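Local coordinates for protein endo-1,4-b-d-mannanase (Trichoderma reesei, PDB 1QNR) that probably hydrolyses internal beta-1,4-mannosidic linkages of mannan polysaccharides, as a fungal endo-mannanase of glycoside hydrolase family 5, at residues E205-Y218 and W247-H261. Numbering follows the deposited sequence. Where two conformers were deposited one is given.
Sequences EGLGLSTGDGAYPY and WGTNYTWGNGWIQTH. With NAG (2-acetamido-2-deoxy-beta-D-glucopyranose), chain H; BMA (beta-D-mannopyranose), chain B.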
loop_
_atom_site.group_PDB
_atom_site.type_symbol
_atom_site.label_atom_id
_atom_site.label_comp_id
_atom_site.label_asym_id
_atom_site.label_seq_id
_atom_site.Cartn_x
_atom_site.Cartn_y
_atom_site.Cartn_z
ATOM N N GLU A 205 -8.401 3.416 -2.643
ATOM C CA GLU A 205 -8.852 2.430 -3.662
ATOM C C GLU A 205 -9.130 2.982 -5.038
ATOM O O GLU A 205 -9.375 2.251 -6.036
ATOM C CB GLU A 205 -10.082 1.736 -3.115
ATOM C CG GLU A 205 -9.845 0.953 -1.795
ATOM C CD GLU A 205 -11.195 0.674 -1.106
ATOM O OE1 GLU A 205 -11.557 1.650 -0.379
ATOM O OE2 GLU A 205 -11.912 -0.357 -1.286
ATOM N N GLY A 206 -9.275 4.351 -5.142
ATOM C CA GLY A 206 -9.652 4.989 -6.396
ATOM C C GLY A 206 -11.156 5.288 -6.524
ATOM O O GLY A 206 -11.601 5.622 -7.646
ATOM N N LEU A 207 -11.934 5.079 -5.460
ATOM C CA LEU A 207 -13.392 5.245 -5.604
ATOM C C LEU A 207 -13.697 6.728 -5.899
ATOM O O LEU A 207 -13.055 7.665 -5.419
ATOM C CB LEU A 207 -14.133 4.793 -4.328
ATOM C CG LEU A 207 -13.675 3.378 -3.816
ATOM C CD1 LEU A 207 -14.480 3.040 -2.523
ATOM C CD2 LEU A 207 -13.872 2.274 -4.853
ATOM N N GLY A 208 -14.780 6.943 -6.674
ATOM C CA GLY A 208 -15.305 8.285 -6.963
ATOM C C GLY A 208 -14.694 8.868 -8.204
ATOM O O GLY A 208 -13.662 9.604 -8.131
ATOM N N LEU A 209 -15.214 8.594 -9.405
ATOM C CA LEU A 209 -14.622 9.080 -10.689
ATOM C C LEU A 209 -15.752 9.104 -11.712
ATOM O O LEU A 209 -16.391 8.075 -11.982
ATOM C CB LEU A 209 -13.414 8.160 -11.035
ATOM C CG LEU A 209 -12.656 8.500 -12.312
ATOM C CD1 LEU A 209 -12.105 9.897 -12.370
ATOM C CD2 LEU A 209 -11.606 7.441 -12.640
ATOM N N SER A 210 -15.943 10.282 -12.352
ATOM C CA SER A 210 -17.192 10.455 -13.156
ATOM C C SER A 210 -17.055 10.037 -14.594
ATOM O O SER A 210 -18.071 10.136 -15.350
ATOM C CB SER A 210 -17.608 11.945 -13.060
ATOM O OG SER A 210 -18.025 12.279 -11.686
ATOM N N THR A 211 -15.952 9.488 -15.068
ATOM C CA THR A 211 -15.749 9.083 -16.461
ATOM C C THR A 211 -15.989 7.589 -16.707
ATOM O O THR A 211 -15.757 7.074 -17.818
ATOM C CB THR A 211 -14.284 9.361 -16.837
ATOM O OG1 THR A 211 -13.417 8.767 -15.816
ATOM C CG2 THR A 211 -13.955 10.845 -16.895
ATOM N N GLY A 212 -16.573 6.897 -15.713
ATOM C CA GLY A 212 -16.869 5.485 -15.784
ATOM C C GLY A 212 -18.316 5.195 -16.246
ATOM O O GLY A 212 -18.953 6.028 -16.920
ATOM N N ASP A 213 -18.796 4.050 -15.781
ATOM C CA ASP A 213 -20.140 3.569 -16.198
ATOM C C ASP A 213 -21.195 3.707 -15.102
ATOM O O ASP A 213 -22.279 3.109 -15.250
ATOM C CB ASP A 213 -20.070 2.152 -16.684
ATOM C CG ASP A 213 -19.801 1.070 -15.639
ATOM O OD1 ASP A 213 -19.468 1.428 -14.470
ATOM O OD2 ASP A 213 -19.929 -0.145 -15.974
ATOM N N GLY A 214 -20.836 4.421 -14.021
ATOM C CA GLY A 214 -21.902 4.587 -13.003
ATOM C C GLY A 214 -22.022 3.434 -12.043
ATOM O O GLY A 214 -22.890 3.569 -11.117
ATOM N N ALA A 215 -21.217 2.373 -12.116
ATOM C CA ALA A 215 -21.308 1.320 -11.077
ATOM C C ALA A 215 -20.937 1.930 -9.707
ATOM O O ALA A 215 -20.198 2.955 -9.667
ATOM C CB ALA A 215 -20.341 0.173 -11.469
ATOM N N TYR A 216 -21.310 1.272 -8.594
ATOM C CA TYR A 216 -21.000 1.783 -7.267
ATOM C C TYR A 216 -19.570 2.270 -7.020
ATOM O O TYR A 216 -19.465 3.389 -6.502
ATOM C CB TYR A 216 -21.465 0.901 -6.081
ATOM C CG TYR A 216 -21.347 1.673 -4.722
ATOM C CD1 TYR A 216 -22.236 2.685 -4.322
ATOM C CD2 TYR A 216 -20.376 1.395 -3.805
ATOM C CE1 TYR A 216 -22.100 3.296 -3.096
ATOM C CE2 TYR A 216 -20.142 2.006 -2.599
ATOM C CZ TYR A 216 -21.042 2.979 -2.222
ATOM O OH TYR A 216 -21.010 3.730 -1.021
ATOM N N PRO A 217 -18.513 1.583 -7.442
ATOM C CA PRO A 217 -17.168 2.107 -7.168
ATOM C C PRO A 217 -16.942 3.466 -7.820
ATOM O O PRO A 217 -16.016 4.187 -7.339
ATOM C CB PRO A 217 -16.262 1.013 -7.790
ATOM C CG PRO A 217 -17.120 -0.253 -7.664
ATOM C CD PRO A 217 -18.518 0.238 -8.038
ATOM N N TYR A 218 -17.581 3.813 -8.964
ATOM C CA TYR A 218 -17.399 5.160 -9.530
ATOM C C TYR A 218 -18.215 6.252 -8.778
ATOM O O TYR A 218 -17.918 7.412 -9.089
ATOM C CB TYR A 218 -17.852 5.105 -11.006
ATOM C CG TYR A 218 -16.911 4.359 -12.013
ATOM C CD1 TYR A 218 -15.663 4.963 -12.265
ATOM C CD2 TYR A 218 -17.268 3.186 -12.636
ATOM C CE1 TYR A 218 -14.807 4.328 -13.181
ATOM C CE2 TYR A 218 -16.429 2.559 -13.573
ATOM C CZ TYR A 218 -15.172 3.156 -13.789
ATOM O OH TYR A 218 -14.317 2.545 -14.746
ATOM N N TRP A 247 -17.124 -5.926 -4.971
ATOM C CA TRP A 247 -17.798 -4.682 -5.385
ATOM C C TRP A 247 -19.052 -4.911 -6.252
ATOM O O TRP A 247 -19.715 -3.948 -6.684
ATOM C CB TRP A 247 -16.792 -3.841 -6.219
ATOM C CG TRP A 247 -15.619 -3.334 -5.399
ATOM C CD1 TRP A 247 -15.481 -3.368 -4.020
ATOM C CD2 TRP A 247 -14.478 -2.615 -5.885
ATOM N NE1 TRP A 247 -14.283 -2.741 -3.634
ATOM C CE2 TRP A 247 -13.659 -2.299 -4.775
ATOM C CE3 TRP A 247 -14.035 -2.283 -7.188
ATOM C CZ2 TRP A 247 -12.427 -1.615 -4.926
ATOM C CZ3 TRP A 247 -12.847 -1.552 -7.335
ATOM C CH2 TRP A 247 -12.079 -1.243 -6.204
ATOM N N GLY A 248 -19.346 -6.188 -6.541
ATOM C CA GLY A 248 -20.607 -6.431 -7.313
ATOM C C GLY A 248 -20.455 -6.227 -8.792
ATOM O O GLY A 248 -21.482 -5.990 -9.500
ATOM N N THR A 249 -19.230 -6.256 -9.351
ATOM C CA THR A 249 -19.046 -6.055 -10.789
ATOM C C THR A 249 -18.506 -7.332 -11.416
ATOM O O THR A 249 -18.055 -8.218 -10.695
ATOM C CB THR A 249 -18.122 -4.837 -11.094
ATOM O OG1 THR A 249 -16.860 -5.158 -10.479
ATOM C CG2 THR A 249 -18.595 -3.544 -10.504
ATOM N N ASN A 250 -18.468 -7.446 -12.737
ATOM C CA ASN A 250 -17.857 -8.644 -13.351
ATOM C C ASN A 250 -16.335 -8.413 -13.536
ATOM O O ASN A 250 -15.852 -7.287 -13.329
ATOM C CB ASN A 250 -18.569 -9.089 -14.601
ATOM C CG ASN A 250 -18.439 -8.111 -15.701
ATOM O OD1 ASN A 250 -17.483 -7.417 -15.963
ATOM N ND2 ASN A 250 -19.515 -8.021 -16.551
ATOM N N TYR A 251 -15.605 -9.479 -13.873
ATOM C CA TYR A 251 -14.166 -9.315 -14.002
ATOM C C TYR A 251 -13.757 -8.461 -15.151
ATOM O O TYR A 251 -12.788 -7.638 -15.099
ATOM C CB TYR A 251 -13.503 -10.724 -14.088
ATOM C CG TYR A 251 -13.646 -11.549 -12.828
ATOM C CD1 TYR A 251 -13.351 -11.086 -11.556
ATOM C CD2 TYR A 251 -14.108 -12.902 -12.898
ATOM C CE1 TYR A 251 -13.488 -11.842 -10.421
ATOM C CE2 TYR A 251 -14.220 -13.644 -11.776
ATOM C CZ TYR A 251 -13.899 -13.187 -10.526
ATOM O OH TYR A 251 -14.031 -13.963 -9.407
ATOM N N THR A 252 -14.384 -8.530 -16.352
ATOM C CA THR A 252 -13.993 -7.760 -17.532
ATOM C C THR A 252 -14.212 -6.260 -17.405
ATOM O O THR A 252 -13.476 -5.482 -18.047
ATOM C CB THR A 252 -14.708 -8.307 -18.806
ATOM O OG1 THR A 252 -16.130 -8.221 -18.477
ATOM C CG2 THR A 252 -14.410 -9.750 -19.089
ATOM N N TRP A 253 -15.079 -5.858 -16.472
ATOM C CA TRP A 253 -15.277 -4.445 -16.102
ATOM C C TRP A 253 -13.975 -3.833 -15.563
ATOM O O TRP A 253 -13.763 -2.635 -15.563
ATOM C CB TRP A 253 -16.401 -4.366 -15.054
ATOM C CG TRP A 253 -16.664 -3.059 -14.349
ATOM C CD1 TRP A 253 -17.599 -2.128 -14.718
ATOM C CD2 TRP A 253 -16.043 -2.531 -13.129
ATOM N NE1 TRP A 253 -17.591 -1.078 -13.833
ATOM C CE2 TRP A 253 -16.638 -1.289 -12.852
ATOM C CE3 TRP A 253 -15.029 -3.046 -12.301
ATOM C CZ2 TRP A 253 -16.259 -0.505 -11.761
ATOM C CZ3 TRP A 253 -14.659 -2.275 -11.181
ATOM C CH2 TRP A 253 -15.267 -1.027 -10.939
ATOM N N GLY A 254 -13.047 -4.652 -15.056
ATOM C CA GLY A 254 -11.774 -4.160 -14.512
ATOM C C GLY A 254 -10.901 -3.477 -15.540
ATOM O O GLY A 254 -10.119 -2.589 -15.155
ATOM N N ASN A 255 -11.018 -3.845 -16.827
ATOM C CA ASN A 255 -10.183 -3.180 -17.841
ATOM C C ASN A 255 -10.545 -1.702 -17.942
ATOM O O ASN A 255 -9.647 -0.842 -18.005
ATOM C CB ASN A 255 -10.338 -3.886 -19.222
ATOM C CG ASN A 255 -9.813 -5.306 -19.064
ATOM O OD1 ASN A 255 -8.610 -5.585 -18.881
ATOM N ND2 ASN A 255 -10.708 -6.327 -19.048
ATOM N N GLY A 256 -11.855 -1.365 -17.982
ATOM C CA GLY A 256 -12.261 0.043 -18.028
ATOM C C GLY A 256 -11.874 0.803 -16.751
ATOM O O GLY A 256 -11.574 2.000 -16.775
ATOM N N TRP A 257 -11.966 0.120 -15.572
ATOM C CA TRP A 257 -11.506 0.724 -14.311
ATOM C C TRP A 257 -10.018 1.143 -14.378
ATOM O O TRP A 257 -9.671 2.272 -13.948
ATOM C CB TRP A 257 -11.733 -0.282 -13.172
ATOM C CG TRP A 257 -11.414 0.188 -11.781
ATOM C CD1 TRP A 257 -10.342 -0.197 -11.005
ATOM C CD2 TRP A 257 -12.185 1.071 -10.943
ATOM N NE1 TRP A 257 -10.359 0.420 -9.765
ATOM C CE2 TRP A 257 -11.526 1.186 -9.711
ATOM C CE3 TRP A 257 -13.396 1.776 -11.120
ATOM C CZ2 TRP A 257 -12.035 1.930 -8.638
ATOM C CZ3 TRP A 257 -13.886 2.555 -10.080
ATOM C CH2 TRP A 257 -13.211 2.620 -8.855
ATOM N N ILE A 258 -9.162 0.268 -14.932
ATOM C CA ILE A 258 -7.748 0.670 -15.107
ATOM C C ILE A 258 -7.650 1.852 -16.065
ATOM O O ILE A 258 -6.898 2.809 -15.812
ATOM C CB ILE A 258 -6.969 -0.568 -15.676
ATOM C CG1 ILE A 258 -6.942 -1.709 -14.629
ATOM C CG2 ILE A 258 -5.556 -0.140 -16.076
ATOM C CD1 ILE A 258 -6.597 -3.069 -15.299
ATOM N N GLN A 259 -8.334 1.771 -17.249
ATOM C CA GLN A 259 -8.200 2.838 -18.250
ATOM C C GLN A 259 -8.669 4.211 -17.704
ATOM O O GLN A 259 -8.000 5.220 -17.978
ATOM C CB GLN A 259 -9.039 2.469 -19.506
ATOM C CG GLN A 259 -8.464 1.239 -20.218
ATOM C CD GLN A 259 -9.386 0.691 -21.309
ATOM O OE1 GLN A 259 -10.596 0.748 -21.217
ATOM N NE2 GLN A 259 -8.707 0.162 -22.332
ATOM N N THR A 260 -9.812 4.271 -16.998
ATOM C CA THR A 260 -10.275 5.572 -16.503
ATOM C C THR A 260 -9.340 6.165 -15.450
ATOM O O THR A 260 -9.118 7.390 -15.422
ATOM C CB THR A 260 -11.695 5.525 -15.926
ATOM O OG1 THR A 260 -11.812 4.494 -14.932
ATOM C CG2 THR A 260 -12.757 5.220 -17.019
ATOM N N HIS A 261 -8.781 5.325 -14.571
ATOM C CA HIS A 261 -7.858 5.852 -13.548
ATOM C C HIS A 261 -6.526 6.298 -14.193
ATOM O O HIS A 261 -6.034 7.371 -13.817
ATOM C CB HIS A 261 -7.652 4.787 -12.445
ATOM C CG HIS A 261 -8.827 4.743 -11.530
ATOM N ND1 HIS A 261 -9.976 4.006 -11.861
ATOM C CD2 HIS A 261 -9.108 5.359 -10.344
ATOM C CE1 HIS A 261 -10.886 4.211 -10.880
ATOM N NE2 HIS A 261 -10.403 4.997 -9.947
HETATM C C1 NAG H . -19.983 -7.546 -18.006
HETATM C C2 NAG H . -20.296 -8.163 -19.331
HETATM C C3 NAG H . -20.299 -7.171 -20.485
HETATM C C4 NAG H . -20.877 -5.837 -19.976
HETATM C C5 NAG H . -20.058 -5.282 -18.777
HETATM C C6 NAG H . -20.630 -3.958 -18.307
HETATM C C7 NAG H . -19.417 -10.511 -19.207
HETATM C C8 NAG H . -18.442 -11.451 -19.829
HETATM N N2 NAG H . -19.332 -9.240 -19.671
HETATM O O3 NAG H . -21.073 -7.755 -21.542
HETATM O O4 NAG H . -20.820 -4.821 -21.010
HETATM O O5 NAG H . -20.117 -6.175 -17.690
HETATM O O6 NAG H . -20.149 -3.530 -17.096
HETATM O O7 NAG H . -20.191 -10.827 -18.417
HETATM C C1 BMA B . -14.166 -3.922 2.160
HETATM C C2 BMA B . -13.552 -4.824 3.258
HETATM C C3 BMA B . -12.032 -4.646 3.302
HETATM C C4 BMA B . -11.440 -4.767 1.904
HETATM C C5 BMA B . -12.143 -3.884 0.870
HETATM C C6 BMA B . -11.752 -4.282 -0.598
HETATM O O2 BMA B . -13.843 -6.204 2.994
HETATM O O3 BMA B . -11.396 -5.532 4.182
HETATM O O4 BMA B . -10.044 -4.445 2.006
HETATM O O5 BMA B . -13.580 -4.240 0.857
HETATM O O6 BMA B . -12.390 -3.229 -1.331
HETATM O O HOH W 1 -10.759 9.306 -16.611
#
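Gly-206 and His-261 bring loop 205-218 against helix 253-267, their CA atoms 7.4 Å apart; the loop then bows out to Thr-211, 6.5 Å from Thr-260 between CA atoms, and returns to place Pro-217 beside Trp-247, ahead of the helix. His-261 NE2 donates to Gly-206 O at 2.7 Å, nearly straight at 174° and in the imidazole plane, while ND1 holds Trp-257 O; the two bonds fix the rotation of the ring. Replacing His-261 by a leucine would probably leave Gly-206 O without this donor and the loop end less firmly tied to the helix. Leu-209 CD2 sits squarely over one imidazole face in a CH-pi contact, 3.7 Å from the centroid. In the aromatic cluster of Tyr-218, Trp-253 and Trp-257, Trp-257, its CG anti to the backbone N (chi1 -176°), turns its six-membered ring edge-to-face onto Tyr-218, with CE3 3.5 Å from Tyr-218 CZ; Gly-212 CA lies over the opposite face of the tyrosine. Pro-217 wedges among three tryptophans, CB against Trp-257 CH2 and CG against both Trp-247 CE3 and Trp-253 CH2. Farther along, Trp-253 NE1 donates to Asp-213 OD1 at 3.2 Å, and Ala-215 N reaches the same oxygen from the other face of the carboxylate, forming an Asx turn. Asn-250 OD1 accepts from Trp-253 N, a capping bond at the turn leading into the helix, and its ND2 carries an N-linked NAG. Near the bound mannose, Trp-247 NE1 donates to the sugar's O6 (3.0 Å), which in turn donates to Glu-205 OE2 (2.9 Å); Arg-171 forms a salt bridge with Glu-205. In this TIM-barrel enzyme the contact joins the loop after strand 199-201 to helix 253-267, with strand 238-242 behind: Phe-240 stacks on His-261, and His-241 O accepts from Trp-257 NE1.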